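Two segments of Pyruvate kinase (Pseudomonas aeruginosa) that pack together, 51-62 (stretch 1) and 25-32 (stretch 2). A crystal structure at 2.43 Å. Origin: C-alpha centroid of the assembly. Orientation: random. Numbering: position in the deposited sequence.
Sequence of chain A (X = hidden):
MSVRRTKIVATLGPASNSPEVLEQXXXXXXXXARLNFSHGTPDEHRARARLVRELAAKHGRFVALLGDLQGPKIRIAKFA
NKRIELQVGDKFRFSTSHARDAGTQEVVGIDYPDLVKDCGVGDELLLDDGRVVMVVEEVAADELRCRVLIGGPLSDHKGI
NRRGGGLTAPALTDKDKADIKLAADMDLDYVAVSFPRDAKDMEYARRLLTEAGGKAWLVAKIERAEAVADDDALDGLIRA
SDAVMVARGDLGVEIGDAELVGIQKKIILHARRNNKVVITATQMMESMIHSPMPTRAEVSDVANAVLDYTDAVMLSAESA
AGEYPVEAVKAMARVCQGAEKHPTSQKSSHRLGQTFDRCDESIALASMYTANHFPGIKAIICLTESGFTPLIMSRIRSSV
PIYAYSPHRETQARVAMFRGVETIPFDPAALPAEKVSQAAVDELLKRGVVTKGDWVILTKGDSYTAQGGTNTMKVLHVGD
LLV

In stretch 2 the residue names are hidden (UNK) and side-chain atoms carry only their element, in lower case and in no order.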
ATOM      1  N   LEU A  51       8.356 -24.228 -44.699  1.00 56.11           N
ATOM      2  CA  LEU A  51       9.517 -24.857 -44.096  1.00 61.64           C
ATOM      3  C   LEU A  51       9.489 -24.738 -42.570  1.00 64.45           C
ATOM      4  O   LEU A  51       9.858 -25.683 -41.870  1.00 63.28           O
ATOM      5  CB  LEU A  51      10.784 -24.206 -44.667  1.00 70.82           C
ATOM      6  CG  LEU A  51      12.062 -25.000 -44.917  1.00 72.68           C
ATOM      7  CD1 LEU A  51      11.795 -26.353 -45.534  1.00 75.52           C
ATOM      8  CD2 LEU A  51      12.984 -24.198 -45.829  1.00 70.50           C
ATOM      9  N   VAL A  52       9.054 -23.592 -42.058  1.00 63.49           N
ATOM     10  CA  VAL A  52       9.019 -23.397 -40.614  1.00 62.32           C
ATOM     11  C   VAL A  52       7.961 -24.308 -40.020  1.00 55.39           C
ATOM     12  O   VAL A  52       8.207 -24.968 -39.013  1.00 51.97           O
ATOM     13  CB  VAL A  52       8.772 -21.922 -40.224  1.00 68.19           C
ATOM     14  CG1 VAL A  52       8.618 -21.772 -38.716  1.00 67.43           C
ATOM     15  CG2 VAL A  52       9.765 -20.986 -40.752  1.00 75.11           C
ATOM     16  N   ARG A  53       6.801 -24.385 -40.657  1.00 47.95           N
ATOM     17  CA  ARG A  53       5.735 -25.255 -40.146  1.00 46.60           C
ATOM     18  C   ARG A  53       6.122 -26.722 -40.173  1.00 54.91           C
ATOM     19  O   ARG A  53       5.811 -27.453 -39.247  1.00 58.99           O
ATOM     20  CB  ARG A  53       4.424 -25.009 -40.895  1.00 44.20           C
ATOM     21  CG  ARG A  53       3.765 -23.726 -40.437  1.00 44.96           C
ATOM     22  CD  ARG A  53       2.563 -23.346 -41.258  1.00 43.82           C
ATOM     23  NE  ARG A  53       1.802 -22.298 -40.557  1.00 47.81           N
ATOM     24  CZ  ARG A  53       0.919 -21.465 -41.127  1.00 50.49           C
ATOM     25  NH1 ARG A  53       0.628 -21.560 -42.419  1.00 50.97           N
ATOM     26  NH2 ARG A  53       0.314 -20.541 -40.394  1.00 49.93           N
ATOM     27  N   GLU A  54       6.824 -27.136 -41.220  1.00 62.89           N
ATOM     28  CA  GLU A  54       7.310 -28.512 -41.337  1.00 63.19           C
ATOM     29  C   GLU A  54       8.320 -28.820 -40.250  1.00 60.10           C
ATOM     30  O   GLU A  54       8.203 -29.809 -39.538  1.00 58.32           O
ATOM     31  CB  GLU A  54       7.906 -28.726 -42.732  1.00 66.45           C
ATOM     32  CG  GLU A  54       6.827 -29.002 -43.782  1.00 71.08           C
ATOM     33  CD  GLU A  54       7.324 -28.956 -45.227  1.00 77.66           C
ATOM     34  OE1 GLU A  54       6.473 -28.912 -46.146  1.00 82.85           O
ATOM     35  OE2 GLU A  54       8.554 -28.972 -45.433  1.00 82.25           O
ATOM     36  N   LEU A  55       9.296 -27.950 -40.104  1.00 60.35           N
ATOM     37  CA  LEU A  55      10.369 -28.154 -39.142  1.00 64.37           C
ATOM     38  C   LEU A  55       9.886 -28.032 -37.692  1.00 62.49           C
ATOM     39  O   LEU A  55      10.374 -28.749 -36.811  1.00 64.27           O
ATOM     40  CB  LEU A  55      11.494 -27.182 -39.437  1.00 76.67           C
ATOM     41  CG  LEU A  55      12.261 -27.516 -40.708  1.00 80.85           C
ATOM     42  CD1 LEU A  55      13.041 -26.311 -41.224  1.00 85.15           C
ATOM     43  CD2 LEU A  55      13.213 -28.684 -40.475  1.00 78.19           C
ATOM     44  N   ALA A  56       8.932 -27.147 -37.445  1.00 58.79           N
ATOM     45  CA  ALA A  56       8.317 -27.077 -36.117  1.00 58.71           C
ATOM     46  C   ALA A  56       7.647 -28.410 -35.766  1.00 55.98           C
ATOM     47  O   ALA A  56       7.961 -29.015 -34.727  1.00 50.22           O
ATOM     48  CB  ALA A  56       7.305 -25.930 -36.030  1.00 61.72           C
ATOM     49  N   ALA A  57       6.776 -28.881 -36.658  1.00 53.29           N
ATOM     50  CA  ALA A  57       6.113 -30.187 -36.470  1.00 49.62           C
ATOM     51  C   ALA A  57       7.132 -31.315 -36.277  1.00 48.37           C
ATOM     52  O   ALA A  57       6.970 -32.162 -35.404  1.00 51.37           O
ATOM     53  CB  ALA A  57       5.195 -30.494 -37.628  1.00 43.39           C
ATOM     54  N   LYS A  58       8.205 -31.295 -37.056  1.00 47.71           N
ATOM     55  CA  LYS A  58       9.255 -32.295 -36.917  1.00 50.26           C
ATOM     56  C   LYS A  58       9.793 -32.379 -35.492  1.00 48.94           C
ATOM     57  O   LYS A  58      10.169 -33.446 -35.046  1.00 49.02           O
ATOM     58  CB  LYS A  58      10.386 -32.031 -37.908  1.00 54.28           C
ATOM     59  CG  LYS A  58      11.627 -32.902 -37.713  1.00 61.45           C
ATOM     60  CD  LYS A  58      12.629 -32.760 -38.841  1.00 66.19           C
ATOM     61  CE  LYS A  58      13.915 -33.526 -38.537  1.00 73.89           C
ATOM     62  NZ  LYS A  58      14.994 -33.221 -39.518  1.00 79.18           N
ATOM     63  N   HIS A  59       9.848 -31.252 -34.787  1.00 55.74           N
ATOM     64  CA  HIS A  59      10.388 -31.217 -33.427  1.00 56.73           C
ATOM     65  C   HIS A  59       9.353 -30.950 -32.349  1.00 53.73           C
ATOM     66  O   HIS A  59       9.709 -30.589 -31.236  1.00 48.42           O
ATOM     67  CB  HIS A  59      11.510 -30.201 -33.362  1.00 58.56           C
ATOM     68  CG  HIS A  59      12.672 -30.553 -34.235  1.00 61.12           C
ATOM     69  ND1 HIS A  59      13.645 -31.451 -33.848  1.00 61.88           N
ATOM     70  CD2 HIS A  59      12.988 -30.166 -35.493  1.00 56.48           C
ATOM     71  CE1 HIS A  59      14.511 -31.593 -34.833  1.00 60.89           C
ATOM     72  NE2 HIS A  59      14.157 -30.794 -35.824  1.00 58.82           N
ATOM     73  N   GLY A  60       8.074 -31.156 -32.653  1.00 54.66           N
ATOM     74  CA  GLY A  60       7.025 -31.047 -31.634  1.00 56.70           C
ATOM     75  C   GLY A  60       6.914 -29.664 -31.024  1.00 59.80           C
ATOM     76  O   GLY A  60       6.737 -29.519 -29.825  1.00 63.83           O
ATOM     77  N   ARG A  61       7.043 -28.649 -31.872  1.00 57.28           N
ATOM     78  CA  ARG A  61       6.998 -27.266 -31.467  1.00 52.52           C
ATOM     79  C   ARG A  61       5.869 -26.578 -32.214  1.00 50.26           C
ATOM     80  O   ARG A  61       5.440 -27.003 -33.296  1.00 41.91           O
ATOM     81  CB  ARG A  61       8.322 -26.581 -31.776  1.00 51.13           C
ATOM     82  CG  ARG A  61       9.495 -27.077 -30.941  1.00 50.62           C
ATOM     83  CD  ARG A  61       9.588 -26.337 -29.648  1.00 55.36           C
ATOM     84  NE  ARG A  61       9.792 -24.915 -29.844  1.00 58.23           N
ATOM     85  CZ  ARG A  61       9.685 -23.991 -28.884  1.00 62.43           C
ATOM     86  NH1 ARG A  61       9.436 -24.339 -27.624  1.00 55.78           N
ATOM     87  NH2 ARG A  61       9.913 -22.699 -29.180  1.00 73.27           N
ATOM     88  N   PHE A  62       5.403 -25.489 -31.623  1.00 52.87           N
ATOM     89  CA  PHE A  62       4.291 -24.742 -32.170  1.00 54.07           C
ATOM     90  C   PHE A  62       4.768 -23.327 -32.382  1.00 52.21           C
ATOM     91  O   PHE A  62       4.910 -22.558 -31.434  1.00 56.11           O
ATOM     92  CB  PHE A  62       3.092 -24.829 -31.228  1.00 51.97           C
ATOM     93  CG  PHE A  62       2.639 -26.230 -31.022  1.00 53.37           C
ATOM     94  CD1 PHE A  62       3.249 -27.026 -30.043  1.00 58.02           C
ATOM     95  CD2 PHE A  62       1.677 -26.794 -31.850  1.00 49.31           C
ATOM     96  CE1 PHE A  62       2.876 -28.343 -29.867  1.00 53.98           C
ATOM     97  CE2 PHE A  62       1.276 -28.103 -31.671  1.00 47.10           C
ATOM     98  CZ  PHE A  62       1.895 -28.882 -30.706  1.00 52.36           C
ATOM     99  N   UNK A  25      17.126 -22.556 -35.761  1.00 63.82           N
ATOM    100  CA  UNK A  25      16.334 -21.541 -35.087  1.00 62.14           C
ATOM    101  C   UNK A  25      15.160 -22.158 -34.319  1.00 64.50           C
ATOM    102  O   UNK A  25      14.851 -21.738 -33.199  1.00 66.49           O
ATOM    103  c   UNK A  25      17.560 -18.739 -35.847  1.00 64.98           C
ATOM    104  c   UNK A  25      15.799 -20.499 -36.083  1.00 57.69           C
ATOM    105  c   UNK A  25      15.972 -18.716 -37.808  1.00 59.03           C
ATOM    106  c   UNK A  25      16.757 -19.580 -36.819  1.00 62.29           C
ATOM    107  N   UNK A  26      14.505 -23.125 -34.936  1.00 59.79           N
ATOM    108  CA  UNK A  26      13.423 -23.873 -34.294  1.00 57.78           C
ATOM    109  C   UNK A  26      13.955 -24.548 -33.034  1.00 50.24           C
ATOM    110  O   UNK A  26      13.339 -24.456 -31.967  1.00 56.70           O
ATOM    111  c   UNK A  26      12.805 -24.904 -35.262  1.00 57.66           C
ATOM    112  c   UNK A  26      11.340 -23.086 -36.460  1.00 59.09           C
ATOM    113  c   UNK A  26      11.697 -25.686 -34.611  1.00 56.53           C
ATOM    114  c   UNK A  26      12.307 -24.129 -36.535  1.00 57.16           C
ATOM    115  N   UNK A  27      15.096 -25.202 -33.150  1.00 42.66           N
ATOM    116  CA  UNK A  27      15.682 -25.881 -31.991  1.00 51.47           C
ATOM    117  C   UNK A  27      16.183 -24.916 -30.941  1.00 50.10           C
ATOM    118  O   UNK A  27      16.214 -25.260 -29.775  1.00 50.25           O
ATOM    119  c   UNK A  27      16.817 -26.819 -32.405  1.00 53.20           C
ATOM    120  c   UNK A  27      16.390 -28.027 -33.210  1.00 61.47           C
ATOM    121  c   UNK A  27      15.728 -29.093 -32.330  1.00 61.70           C
ATOM    122  c   UNK A  27      17.608 -28.557 -33.990  1.00 63.92           C
ATOM    123  N   UNK A  28      16.589 -23.720 -31.350  1.00 55.97           N
ATOM    124  CA  UNK A  28      17.072 -22.728 -30.396  1.00 48.10           C
ATOM    125  C   UNK A  28      15.929 -22.095 -29.601  1.00 49.59           C
ATOM    126  O   UNK A  28      16.170 -21.459 -28.570  1.00 47.46           O
ATOM    127  c   UNK A  28      17.890 -21.660 -31.098  1.00 48.28           C
ATOM    128  N   UNK A  29      14.701 -22.246 -30.098  1.00 47.49           N
ATOM    129  CA  UNK A  29      13.518 -21.899 -29.349  1.00 46.72           C
ATOM    130  C   UNK A  29      12.643 -20.799 -29.899  1.00 43.88           C
ATOM    131  O   UNK A  29      11.835 -20.247 -29.153  1.00 47.20           O
ATOM    132  N   UNK A  30      12.718 -20.456 -31.175  1.00 43.67           N
ATOM    133  CA  UNK A  30      11.841 -19.390 -31.644  1.00 41.11           C
ATOM    134  C   UNK A  30      10.381 -19.784 -31.456  1.00 38.43           C
ATOM    135  O   UNK A  30      10.014 -20.932 -31.631  1.00 42.57           O
ATOM    136  c   UNK A  30      13.545 -18.502 -33.280  1.00 43.07           C
ATOM    137  c   UNK A  30      12.106 -18.966 -33.100  1.00 40.83           C
ATOM    138  c   UNK A  30      11.397 -19.461 -35.451  1.00 46.68           C
ATOM    139  c   UNK A  30      11.793 -20.057 -34.110  1.00 42.48           C
ATOM    140  N   UNK A  31       9.557 -18.831 -31.075  1.00 40.06           N
ATOM    141  CA  UNK A  31       8.132 -19.077 -30.904  1.00 38.09           C
ATOM    142  C   UNK A  31       7.301 -18.474 -32.044  1.00 36.27           C
ATOM    143  O   UNK A  31       6.170 -18.901 -32.270  1.00 36.50           O
ATOM    144  o   UNK A  31       8.450 -20.241 -27.938  1.00 46.51           O
ATOM    145  c   UNK A  31       8.565 -19.047 -28.372  1.00 40.58           C
ATOM    146  c   UNK A  31       7.670 -18.547 -29.535  1.00 37.58           C
ATOM    147  o   UNK A  31       9.411 -18.239 -27.892  1.00 40.25           O
ATOM    148  N   UNK A  32       7.833 -17.473 -32.745  1.00 36.53           N
ATOM    149  CA  UNK A  32       7.114 -16.834 -33.852  1.00 40.12           C
ATOM    150  C   UNK A  32       8.118 -16.440 -34.933  1.00 41.93           C
ATOM    151  O   UNK A  32       9.164 -15.870 -34.633  1.00 45.21           O
ATOM    152  c   UNK A  32       5.638 -14.901 -34.563  1.00 38.33           C
ATOM    153  c   UNK A  32       5.416 -15.892 -32.299  1.00 39.22           C
ATOM    154  c   UNK A  32       6.378 -15.564 -33.404  1.00 38.37           C
TER
HETATM  155  O   HOH W   1       6.421 -21.698 -29.153  1.00 64.62           O

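Position 25 carries four side-chain carbons, forked at the second, and lies in the last turn of a helix. None of them reaches stretch 1. The fork one carbon beyond CB identifies Leu-25, a buried apolar residue that packs elsewhere in the structure.

Position 26 also has four carbons, but the fork is at the first, and one arm is two carbons long. CB points toward stretch 1, and the carbons lie against Val-52, Leu-55 and Ala-56. This is Ile-26. Its CD1 sits 3.8 Å from Val-52 CG1, while its CG2 lies 4.0 Å from Ala-56 CA; a side chain branched at CB can thus touch the other helix at two levels. The backbones come close here, with Ala-56 CA 6.3 Å from Ile-26 CA.

Position 27 shows four carbons forked at the second. CB points sideways, yet a terminal carbon covers one face of the His-59 ring. The residue is Leu-27, whose CD2 stands 3.8 Å from the centroid of the His-59 ring, a CH-pi contact that a methyl on a longer arm can reach.

Position 28 has a single side-chain carbon, directed away from stretch 1 and touching nothing there: Ala-28, a small residue that makes no contact with stretch 1.

Position 29 has no side-chain atoms, so it is Gly-29. Its phi of 117° closes a Schellman motif, in which the N of position 30 bonds to Leu-25 O at 3.2 Å. At these backbone angles a CB would jam against the preceding carbonyl O, which calls for glycine.

Position 30 again has four carbons forked at the first, with one two-carbon arm; its side chain makes no close contact with stretch 1, though its end comes nearer than CB. This is Ile-30. Its buried site suits an apolar side chain, but the polar link to stretch 1 comes from the backbone, with Arg-61 NH2 donating to Ile-30 O at 3.0 Å.

Position 31 has two carbons, the second bearing two oxygens, one of them close to the Arg-61 guanidinium. This carboxylate is Asp-31. Arg-61 NH2 lies 3.1 Å from Asp-31 OD1 in a hydrogen-bonded salt bridge, so the buried acid has a charged partner.

Position 32 has three carbons, one carrying the other two, and points away from stretch 1: Val-32, a beta-branched residue well suited to its strand.

The contact therefore joins an apolar helix-to-helix patch around Ile-26 to a polar clasp, where Arg-61 reaches the chain beyond the helix. A water reinforces the clasp, donating to Asp-31 OD1 at 2.8 Å and to Phe-62 O at 2.9 Å.

Stretch 2 25-32: LILAGIDV
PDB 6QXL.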